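Long-range contact in pectinesterase (Aspergillus niger, PDB 5C1E), which hydrolyses the methyl esters of pectin's galacturonosyl units, releasing methanol, and is probably involved in the maceration and soft-rotting of plant tissue: residues D194-A207 with R228-I240. Sequence-based numbering, arbitrary orientation.
Sequences DSGWYAIDNCNIKA and RVIYQNSVLSDII. With SO4 (sulfate ion), chain E.
Two successive coils of the right-handed parallel beta-helix meet here: strands 198-201 and 228-232 run in register in one sheet, then both segments bend at N202 and N233 and pair again as 204-207 with 235-236. At the leading end R228 lies flat on W197, the guanidinium and ring planes only 6° apart, with R228 CZ 3.4 Å from W197 NE1. R228 CD sits over the six-membered ring in a CH-pi contact, and a bend at chi3 (58°) turns NE and the guanidinium back across the indole. R228 NE and NH2 grip G196 O side-on, at 3.0 and 2.9 Å, while R228 NH1 and NH2 hold two oxygens of a sulfate, probably from the crystallisation liquor. Inside the helix I200 CD1 sits over the face of Y231, 3.3 Å from its CZ, and I205 CG1 meets the edge of the same ring, whose OH bonds L219 O in another wall. On the outer side D201 OD1 accepts from Q232 NE2 (3.0 Å) and N233 ND2 (3.1 Å), which reach it from opposite faces of the carboxylate; Q232 OE1 accepts from V281 N and N233 OD1 from N260 ND2. At the bend S234 OG gives its hydrogen to Q232 O and accepts from C203 N (3.0 Å), bridging the corner where strand pairing lapses. Thus I200, Y231 and I205 pack inside, polar side chains tie the turn, and R228, gripped from several sides, probably keeps a fixed pose and its positive charge.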
loop_
_atom_site.group_PDB
_atom_site.type_symbol
_atom_site.label_atom_id
_atom_site.label_comp_id
_atom_site.label_asym_id
_atom_site.label_seq_id
_atom_site.Cartn_x
_atom_site.Cartn_y
_atom_site.Cartn_z
ATOM N N ASP A 194 -11.751 -11.225 -14.019
ATOM C CA ASP A 194 -10.759 -10.424 -13.325
ATOM C C ASP A 194 -9.482 -11.252 -13.101
ATOM O O ASP A 194 -9.478 -12.235 -12.364
ATOM C CB ASP A 194 -11.362 -9.968 -11.981
ATOM C CG ASP A 194 -10.502 -8.940 -11.236
ATOM O OD1 ASP A 194 -9.258 -8.979 -11.297
ATOM O OD2 ASP A 194 -11.097 -8.111 -10.522
ATOM N N SER A 195 -8.392 -10.841 -13.723
ATOM C CA SER A 195 -7.152 -11.605 -13.645
ATOM C C SER A 195 -6.261 -11.171 -12.477
ATOM O O SER A 195 -5.143 -11.625 -12.361
ATOM C CB SER A 195 -6.386 -11.481 -14.957
ATOM O OG SER A 195 -6.062 -10.135 -15.200
ATOM N N GLY A 196 -6.773 -10.311 -11.608
ATOM C CA GLY A 196 -5.987 -9.764 -10.520
ATOM C C GLY A 196 -5.736 -10.676 -9.331
ATOM O O GLY A 196 -6.475 -11.625 -9.080
ATOM N N TRP A 197 -4.647 -10.379 -8.628
ATOM C CA TRP A 197 -4.258 -11.026 -7.372
ATOM C C TRP A 197 -3.764 -9.948 -6.424
ATOM O O TRP A 197 -3.215 -8.931 -6.867
ATOM C CB TRP A 197 -3.057 -11.970 -7.544
ATOM C CG TRP A 197 -3.264 -13.220 -8.345
ATOM C CD1 TRP A 197 -3.501 -13.314 -9.699
ATOM C CD2 TRP A 197 -3.202 -14.568 -7.854
ATOM N NE1 TRP A 197 -3.623 -14.639 -10.061
ATOM C CE2 TRP A 197 -3.439 -15.423 -8.945
ATOM C CE3 TRP A 197 -2.988 -15.131 -6.588
ATOM C CZ2 TRP A 197 -3.474 -16.814 -8.804
ATOM C CZ3 TRP A 197 -3.003 -16.515 -6.452
ATOM C CH2 TRP A 197 -3.258 -17.335 -7.552
ATOM N N TYR A 198 -3.902 -10.197 -5.126
ATOM C CA TYR A 198 -2.940 -9.664 -4.159
ATOM C C TYR A 198 -1.898 -10.757 -3.915
ATOM O O TYR A 198 -2.251 -11.909 -3.577
ATOM C CB TYR A 198 -3.541 -9.402 -2.784
ATOM C CG TYR A 198 -4.562 -8.283 -2.622
ATOM C CD1 TYR A 198 -5.311 -7.778 -3.693
ATOM C CD2 TYR A 198 -4.831 -7.794 -1.344
ATOM C CE1 TYR A 198 -6.247 -6.768 -3.500
ATOM C CE2 TYR A 198 -5.769 -6.810 -1.132
ATOM C CZ TYR A 198 -6.477 -6.301 -2.196
ATOM O OH TYR A 198 -7.394 -5.341 -1.930
ATOM N N ALA A 199 -0.638 -10.375 -3.999
ATOM C CA ALA A 199 0.456 -11.255 -3.602
ATOM C C ALA A 199 1.270 -10.553 -2.529
ATOM O O ALA A 199 1.814 -9.472 -2.760
ATOM C CB ALA A 199 1.328 -11.608 -4.797
ATOM N N ILE A 200 1.358 -11.180 -1.354
ATOM C CA ILE A 200 2.186 -10.664 -0.259
ATOM C C ILE A 200 3.399 -11.584 -0.144
ATOM O O ILE A 200 3.266 -12.738 0.261
ATOM C CB ILE A 200 1.366 -10.565 1.034
ATOM C CG1 ILE A 200 0.303 -9.488 0.829
ATOM C CG2 ILE A 200 2.261 -10.237 2.218
ATOM C CD1 ILE A 200 -0.862 -9.591 1.754
ATOM N N ASP A 201 4.555 -11.073 -0.563
ATOM C CA ASP A 201 5.743 -11.899 -0.806
ATOM C C ASP A 201 6.953 -11.441 -0.013
ATOM O O ASP A 201 7.358 -10.281 -0.089
ATOM C CB ASP A 201 6.099 -11.893 -2.296
ATOM C CG ASP A 201 7.317 -12.744 -2.608
ATOM O OD1 ASP A 201 7.164 -13.964 -2.785
ATOM O OD2 ASP A 201 8.417 -12.181 -2.712
ATOM N N ASN A 202 7.555 -12.364 0.730
ATOM C CA ASN A 202 8.715 -12.025 1.570
ATOM C C ASN A 202 8.441 -10.800 2.441
ATOM O O ASN A 202 9.291 -9.923 2.601
ATOM C CB ASN A 202 9.966 -11.825 0.686
ATOM C CG ASN A 202 10.512 -13.135 0.130
ATOM O OD1 ASN A 202 10.256 -13.519 -1.027
ATOM N ND2 ASN A 202 11.281 -13.827 0.950
ATOM N N CYS A 203 7.232 -10.727 2.994
ATOM C CA CYS A 203 6.882 -9.650 3.901
ATOM C C CYS A 203 6.963 -10.118 5.348
ATOM O O CYS A 203 7.138 -11.304 5.637
ATOM C CB CYS A 203 5.485 -9.109 3.584
ATOM S SG CYS A 203 5.357 -8.323 1.952
ATOM N N ASN A 204 6.848 -9.155 6.244
ATOM C CA ASN A 204 6.837 -9.399 7.663
ATOM C C ASN A 204 5.549 -8.844 8.252
ATOM O O ASN A 204 5.303 -7.632 8.203
ATOM C CB ASN A 204 8.024 -8.720 8.315
ATOM C CG ASN A 204 8.141 -9.068 9.774
ATOM O OD1 ASN A 204 7.992 -10.238 10.158
ATOM N ND2 ASN A 204 8.407 -8.069 10.600
ATOM N N ILE A 205 4.722 -9.736 8.783
ATOM C CA ILE A 205 3.419 -9.357 9.352
ATOM C C ILE A 205 3.562 -9.391 10.889
ATOM O O ILE A 205 3.920 -10.419 11.450
ATOM C CB ILE A 205 2.304 -10.331 8.887
ATOM C CG1 ILE A 205 1.908 -10.120 7.417
ATOM C CG2 ILE A 205 1.036 -10.120 9.704
ATOM C CD1 ILE A 205 3.021 -10.271 6.411
ATOM N N LYS A 206 3.286 -8.280 11.553
ATOM C CA LYS A 206 3.480 -8.196 13.006
ATOM C C LYS A 206 2.596 -7.119 13.633
ATOM O O LYS A 206 2.051 -6.272 12.932
ATOM C CB LYS A 206 4.953 -7.899 13.323
ATOM C CG LYS A 206 5.473 -6.630 12.651
ATOM C CD LYS A 206 6.863 -6.258 13.151
ATOM C CE LYS A 206 7.612 -5.374 12.167
ATOM N NZ LYS A 206 7.290 -3.938 12.358
ATOM N N ALA A 207 2.462 -7.170 14.957
ATOM C CA ALA A 207 1.768 -6.130 15.713
ATOM C C ALA A 207 2.589 -4.845 15.787
ATOM O O ALA A 207 3.825 -4.867 15.754
ATOM C CB ALA A 207 1.475 -6.611 17.129
ATOM N N ARG A 228 -9.071 -12.594 -4.118
ATOM C CA ARG A 228 -7.923 -13.484 -4.303
ATOM C C ARG A 228 -6.640 -12.938 -3.703
ATOM O O ARG A 228 -6.120 -11.908 -4.147
ATOM C CB ARG A 228 -7.688 -13.766 -5.781
ATOM C CG ARG A 228 -6.539 -14.741 -6.027
ATOM C CD ARG A 228 -6.668 -15.446 -7.365
ATOM N NE ARG A 228 -6.708 -14.509 -8.471
ATOM C CZ ARG A 228 -6.968 -14.862 -9.727
ATOM N NH1 ARG A 228 -7.187 -16.140 -10.026
ATOM N NH2 ARG A 228 -6.996 -13.949 -10.689
ATOM N N VAL A 229 -6.134 -13.646 -2.702
ATOM C CA VAL A 229 -4.963 -13.194 -1.955
ATOM C C VAL A 229 -4.065 -14.382 -1.632
ATOM O O VAL A 229 -4.566 -15.428 -1.205
ATOM C CB VAL A 229 -5.388 -12.554 -0.632
ATOM C CG1 VAL A 229 -4.177 -12.046 0.136
ATOM C CG2 VAL A 229 -6.394 -11.414 -0.869
ATOM N N ILE A 230 -2.759 -14.203 -1.844
ATOM C CA ILE A 230 -1.744 -15.184 -1.427
ATOM C C ILE A 230 -0.697 -14.532 -0.531
ATOM O O ILE A 230 -0.171 -13.457 -0.858
ATOM C CB ILE A 230 -1.078 -15.920 -2.627
ATOM C CG1 ILE A 230 -0.053 -16.941 -2.110
ATOM C CG2 ILE A 230 -0.431 -14.963 -3.608
ATOM C CD1 ILE A 230 0.334 -17.970 -3.146
ATOM N N TYR A 231 -0.411 -15.170 0.608
ATOM C CA TYR A 231 0.726 -14.807 1.439
ATOM C C TYR A 231 1.772 -15.899 1.242
ATOM O O TYR A 231 1.507 -17.074 1.516
ATOM C CB TYR A 231 0.352 -14.748 2.920
ATOM C CG TYR A 231 -0.460 -13.541 3.380
ATOM C CD1 TYR A 231 -1.821 -13.450 3.099
ATOM C CD2 TYR A 231 0.099 -12.564 4.192
ATOM C CE1 TYR A 231 -2.582 -12.373 3.552
ATOM C CE2 TYR A 231 -0.651 -11.485 4.655
ATOM C CZ TYR A 231 -1.991 -11.385 4.321
ATOM O OH TYR A 231 -2.765 -10.326 4.782
ATOM N N GLN A 232 2.937 -15.516 0.736
ATOM C CA GLN A 232 3.975 -16.481 0.378
ATOM C C GLN A 232 5.353 -16.037 0.854
ATOM O O GLN A 232 5.676 -14.834 0.861
ATOM C CB GLN A 232 3.987 -16.713 -1.143
ATOM C CG GLN A 232 4.119 -15.460 -1.972
ATOM C CD GLN A 232 4.037 -15.724 -3.470
ATOM O OE1 GLN A 232 3.271 -16.561 -3.915
ATOM N NE2 GLN A 232 4.779 -14.970 -4.244
ATOM N N ASN A 233 6.179 -17.009 1.237
ATOM C CA ASN A 233 7.554 -16.724 1.632
ATOM C C ASN A 233 7.664 -15.627 2.699
ATOM O O ASN A 233 8.645 -14.877 2.716
ATOM C CB ASN A 233 8.378 -16.317 0.407
ATOM C CG ASN A 233 8.314 -17.331 -0.713
ATOM O OD1 ASN A 233 8.500 -18.519 -0.489
ATOM N ND2 ASN A 233 8.073 -16.857 -1.941
ATOM N N SER A 234 6.664 -15.539 3.580
ATOM C CA SER A 234 6.559 -14.443 4.522
ATOM C C SER A 234 6.597 -14.905 5.962
ATOM O O SER A 234 6.360 -16.086 6.265
ATOM C CB SER A 234 5.252 -13.671 4.302
ATOM O OG SER A 234 5.241 -13.029 3.055
ATOM N N VAL A 235 6.903 -13.959 6.843
ATOM C CA VAL A 235 6.887 -14.175 8.277
ATOM C C VAL A 235 5.580 -13.664 8.878
ATOM O O VAL A 235 5.240 -12.483 8.740
ATOM C CB VAL A 235 8.080 -13.506 8.980
ATOM C CG1 VAL A 235 8.101 -13.899 10.455
ATOM C CG2 VAL A 235 9.389 -13.931 8.326
ATOM N N LEU A 236 4.866 -14.560 9.545
ATOM C CA LEU A 236 3.584 -14.252 10.179
ATOM C C LEU A 236 3.735 -14.411 11.679
ATOM O O LEU A 236 4.011 -15.528 12.162
ATOM C CB LEU A 236 2.516 -15.205 9.682
ATOM C CG LEU A 236 2.261 -15.235 8.167
ATOM C CD1 LEU A 236 1.228 -16.315 7.912
ATOM C CD2 LEU A 236 1.788 -13.882 7.664
ATOM N N SER A 237 3.567 -13.315 12.420
ATOM C CA SER A 237 3.707 -13.376 13.872
ATOM C C SER A 237 2.476 -14.024 14.517
ATOM O O SER A 237 1.487 -14.332 13.836
ATOM C CB SER A 237 3.946 -11.983 14.452
ATOM O OG SER A 237 2.736 -11.278 14.636
ATOM N N ASP A 238 2.524 -14.180 15.837
ATOM C CA ASP A 238 1.413 -14.787 16.574
ATOM C C ASP A 238 0.127 -13.962 16.591
ATOM O O ASP A 238 -0.857 -14.387 17.179
ATOM C CB ASP A 238 1.828 -15.144 18.011
ATOM C CG ASP A 238 1.984 -13.927 18.920
ATOM O OD1 ASP A 238 1.876 -12.765 18.469
ATOM O OD2 ASP A 238 2.232 -14.150 20.122
ATOM N N ILE A 239 0.110 -12.796 15.945
ATOM C CA ILE A 239 -1.159 -12.075 15.772
ATOM C C ILE A 239 -2.185 -12.812 14.912
ATOM O O ILE A 239 -3.383 -12.576 15.056
ATOM C CB ILE A 239 -0.978 -10.636 15.224
ATOM C CG1 ILE A 239 -0.371 -10.621 13.805
ATOM C CG2 ILE A 239 -0.137 -9.819 16.200
ATOM C CD1 ILE A 239 -0.391 -9.251 13.158
ATOM N N ILE A 240 -1.730 -13.693 14.025
ATOM C CA ILE A 240 -2.653 -14.354 13.088
ATOM C C ILE A 240 -3.512 -15.414 13.774
ATOM O O ILE A 240 -3.005 -16.395 14.335
ATOM C CB ILE A 240 -1.915 -14.942 11.865
ATOM C CG1 ILE A 240 -1.144 -13.838 11.124
ATOM C CG2 ILE A 240 -2.898 -15.647 10.931
ATOM C CD1 ILE A 240 -1.993 -12.660 10.686
HETATM S S SO4 E . -7.395 -16.262 -13.533
HETATM O O1 SO4 E . -6.131 -17.033 -13.447
HETATM O O2 SO4 E . -7.129 -14.820 -13.367
HETATM O O3 SO4 E . -8.028 -16.505 -14.847
HETATM O O4 SO4 E . -8.318 -16.762 -12.484
HETATM O O HOH W 1 3.607 -9.464 16.383
#